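PDB 3DV8: transcriptional regulator, Crp/Fnr family from Eubacterium rectale ATCC 33656, which probably binds DNA through a helix-turn-helix domain and regulates transcription in response to a signal sensed by its cyclic nucleotide-binding-like domain. Local coordinates for residues 199-203 with 204-208. Numbering follows the deposited sequence.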
ATOM      1  N   VAL A 199      14.050 -18.094 -22.470  1.00 55.70           N
ATOM      2  CA  VAL A 199      13.889 -19.260 -21.589  1.00 54.94           C
ATOM      3  C   VAL A 199      13.693 -20.542 -22.388  1.00 54.11           C
ATOM      4  O   VAL A 199      13.419 -20.487 -23.586  1.00 54.56           O
ATOM      5  CB  VAL A 199      12.648 -19.106 -20.657  1.00 54.65           C
ATOM      6  CG1 VAL A 199      12.765 -17.862 -19.808  1.00 55.05           C
ATOM      7  CG2 VAL A 199      11.346 -19.059 -21.465  1.00 54.34           C
ATOM      8  N   LYS A 200      13.869 -21.680 -21.711  1.00 52.93           N
ATOM      9  CA  LYS A 200      13.579 -23.011 -22.256  1.00 52.27           C
ATOM     10  C   LYS A 200      12.484 -23.612 -21.361  1.00 52.37           C
ATOM     11  O   LYS A 200      12.583 -23.553 -20.128  1.00 50.93           O
ATOM     12  CB  LYS A 200      14.815 -23.899 -22.254  1.00 51.96           C
ATOM     13  CG  LYS A 200      14.594 -25.259 -22.908  1.00 51.72           C
ATOM     14  CD  LYS A 200      15.836 -26.128 -22.935  1.00 51.83           C
ATOM     15  CE  LYS A 200      16.308 -26.528 -21.540  1.00 50.17           C
ATOM     16  NZ  LYS A 200      17.411 -27.523 -21.573  1.00 48.58           N
ATOM     17  N   LEU A 201      11.449 -24.174 -21.986  1.00 53.53           N
ATOM     18  CA  LEU A 201      10.324 -24.790 -21.276  1.00 54.66           C
ATOM     19  C   LEU A 201      10.385 -26.294 -21.470  1.00 55.77           C
ATOM     20  O   LEU A 201      10.555 -26.760 -22.591  1.00 55.77           O
ATOM     21  CB  LEU A 201       8.991 -24.242 -21.790  1.00 54.49           C
ATOM     22  CG  LEU A 201       8.797 -22.727 -21.676  1.00 53.16           C
ATOM     23  CD1 LEU A 201       7.522 -22.312 -22.382  1.00 49.96           C
ATOM     24  CD2 LEU A 201       8.800 -22.285 -20.213  1.00 53.95           C
ATOM     25  N   SER A 202      10.290 -27.038 -20.369  1.00 58.06           N
ATOM     26  CA  SER A 202      10.288 -28.506 -20.391  1.00 60.45           C
ATOM     27  C   SER A 202       9.485 -29.032 -19.196  1.00 61.81           C
ATOM     28  O   SER A 202       9.024 -28.231 -18.374  1.00 62.56           O
ATOM     29  CB  SER A 202      11.718 -29.060 -20.432  1.00 59.96           C
ATOM     30  OG  SER A 202      12.443 -28.799 -19.246  1.00 60.08           O
ATOM     31  N   ARG A 203       9.311 -30.357 -19.116  1.00 63.19           N
ATOM     32  CA  ARG A 203       8.508 -31.003 -18.048  1.00 63.61           C
ATOM     33  C   ARG A 203       8.821 -30.537 -16.600  1.00 63.60           C
ATOM     34  O   ARG A 203       9.821 -30.941 -15.989  1.00 63.51           O
ATOM     35  CB  ARG A 203       8.487 -32.552 -18.211  1.00 63.90           C
ATOM     36  CG  ARG A 203       8.077 -33.421 -16.965  1.00 64.50           C
ATOM     37  CD  ARG A 203       7.125 -34.592 -17.284  1.00 66.48           C
ATOM     38  NE  ARG A 203       7.333 -35.251 -18.578  1.00 70.24           N
ATOM     39  CZ  ARG A 203       7.962 -36.410 -18.813  1.00 76.17           C
ATOM     40  NH1 ARG A 203       8.506 -37.149 -17.832  1.00 79.43           N
ATOM     41  NH2 ARG A 203       8.043 -36.853 -20.080  1.00 75.81           N
ATOM     42  N   GLY A 204       7.927 -29.673 -16.101  1.00 63.63           N
ATOM     43  CA  GLY A 204       7.971 -29.104 -14.748  1.00 64.04           C
ATOM     44  C   GLY A 204       9.146 -28.192 -14.480  1.00 63.73           C
ATOM     45  O   GLY A 204       9.648 -28.146 -13.351  1.00 65.06           O
ATOM     46  N   LYS A 205       9.570 -27.450 -15.504  1.00 62.15           N
ATOM     47  CA  LYS A 205      10.777 -26.636 -15.407  1.00 61.07           C
ATOM     48  C   LYS A 205      10.853 -25.512 -16.447  1.00 58.49           C
ATOM     49  O   LYS A 205      10.528 -25.715 -17.621  1.00 57.48           O
ATOM     50  CB  LYS A 205      12.004 -27.558 -15.571  1.00 61.12           C
ATOM     51  CG  LYS A 205      13.380 -26.891 -15.453  1.00 61.98           C
ATOM     52  CD  LYS A 205      14.496 -27.795 -15.992  1.00 61.94           C
ATOM     53  CE  LYS A 205      14.765 -28.968 -15.103  1.00 60.78           C
ATOM     54  NZ  LYS A 205      15.970 -29.706 -15.566  1.00 61.88           N
ATOM     55  N   ILE A 206      11.296 -24.344 -15.973  1.00 56.59           N
ATOM     56  CA  ILE A 206      11.588 -23.168 -16.792  1.00 55.67           C
ATOM     57  C   ILE A 206      13.091 -22.919 -16.582  1.00 54.45           C
ATOM     58  O   ILE A 206      13.531 -22.748 -15.443  1.00 54.62           O
ATOM     59  CB  ILE A 206      10.795 -21.906 -16.362  1.00 55.55           C
ATOM     60  CG1 ILE A 206       9.303 -22.204 -16.182  1.00 56.38           C
ATOM     61  CG2 ILE A 206      10.991 -20.776 -17.390  1.00 56.13           C
ATOM     62  CD1 ILE A 206       8.505 -20.990 -15.706  1.00 56.19           C
ATOM     63  N   THR A 207      13.874 -22.958 -17.655  1.00 53.50           N
ATOM     64  CA  THR A 207      15.314 -22.719 -17.584  1.00 53.46           C
ATOM     65  C   THR A 207      15.575 -21.369 -18.223  1.00 54.12           C
ATOM     66  O   THR A 207      15.231 -21.170 -19.382  1.00 54.83           O
ATOM     67  CB  THR A 207      16.114 -23.799 -18.323  1.00 53.33           C
ATOM     68  OG1 THR A 207      15.689 -25.088 -17.869  1.00 51.72           O
ATOM     69  CG2 THR A 207      17.618 -23.612 -18.091  1.00 49.69           C
ATOM     70  N   ILE A 208      16.186 -20.454 -17.475  1.00 54.74           N
ATOM     71  CA  ILE A 208      16.504 -19.115 -17.977  1.00 54.85           C
ATOM     72  C   ILE A 208      17.727 -19.275 -18.879  1.00 54.89           C
ATOM     73  O   ILE A 208      18.770 -19.752 -18.423  1.00 54.48           O
ATOM     74  CB  ILE A 208      16.793 -18.091 -16.826  1.00 55.00           C
ATOM     75  CG1 ILE A 208      15.681 -18.096 -15.754  1.00 54.57           C
ATOM     76  CG2 ILE A 208      17.017 -16.694 -17.381  1.00 55.55           C
ATOM     77  CD1 ILE A 208      14.280 -18.054 -16.276  1.00 51.38           C
TER
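The β-hairpin wing of a winged helix-turn-helix domain, as in Crp/Fnr regulators, is formed here by strands 199-202 and 205-208, joined through a type II turn from Ser-202 to Lys-205. Two hydrogen-bonded pairs hold it. Lys-200 N gives a 2.7 Å bond to Thr-207 O, and Thr-207 N returns one of 2.9 Å to Lys-200 O, nearly straight at 176°. Nearer the turn, Ser-202 N reaches Lys-205 O at 3.1 Å, whereas the bond from Lys-205 N to Ser-202 O is more bent (143°), its donor standing above the carbonyl plane. Gly-204 takes a positive phi, as suits the third position of this turn. On the inner face Ile-206 CG2 touches Leu-201 CD2, at 3.9 Å, and Val-199 CB, at 4.0 Å; with chi1 at -58°, Val-199 turns CG1 away from its carbonyl carbon and into contact with Ile-208 CD1 at 3.8 Å. Leu-190 of helix 183-195 and Leu-156 of helix 148-163 cover this face. The other face is polar: the Lys-200 chain runs alongside Thr-207, CE 4.0 Å from OG1, while Lys-205 NZ pairs with Glu-167. One greasy face thus anchors the wing to the domain's helices, and the lysine-bearing face probably stays hydrated.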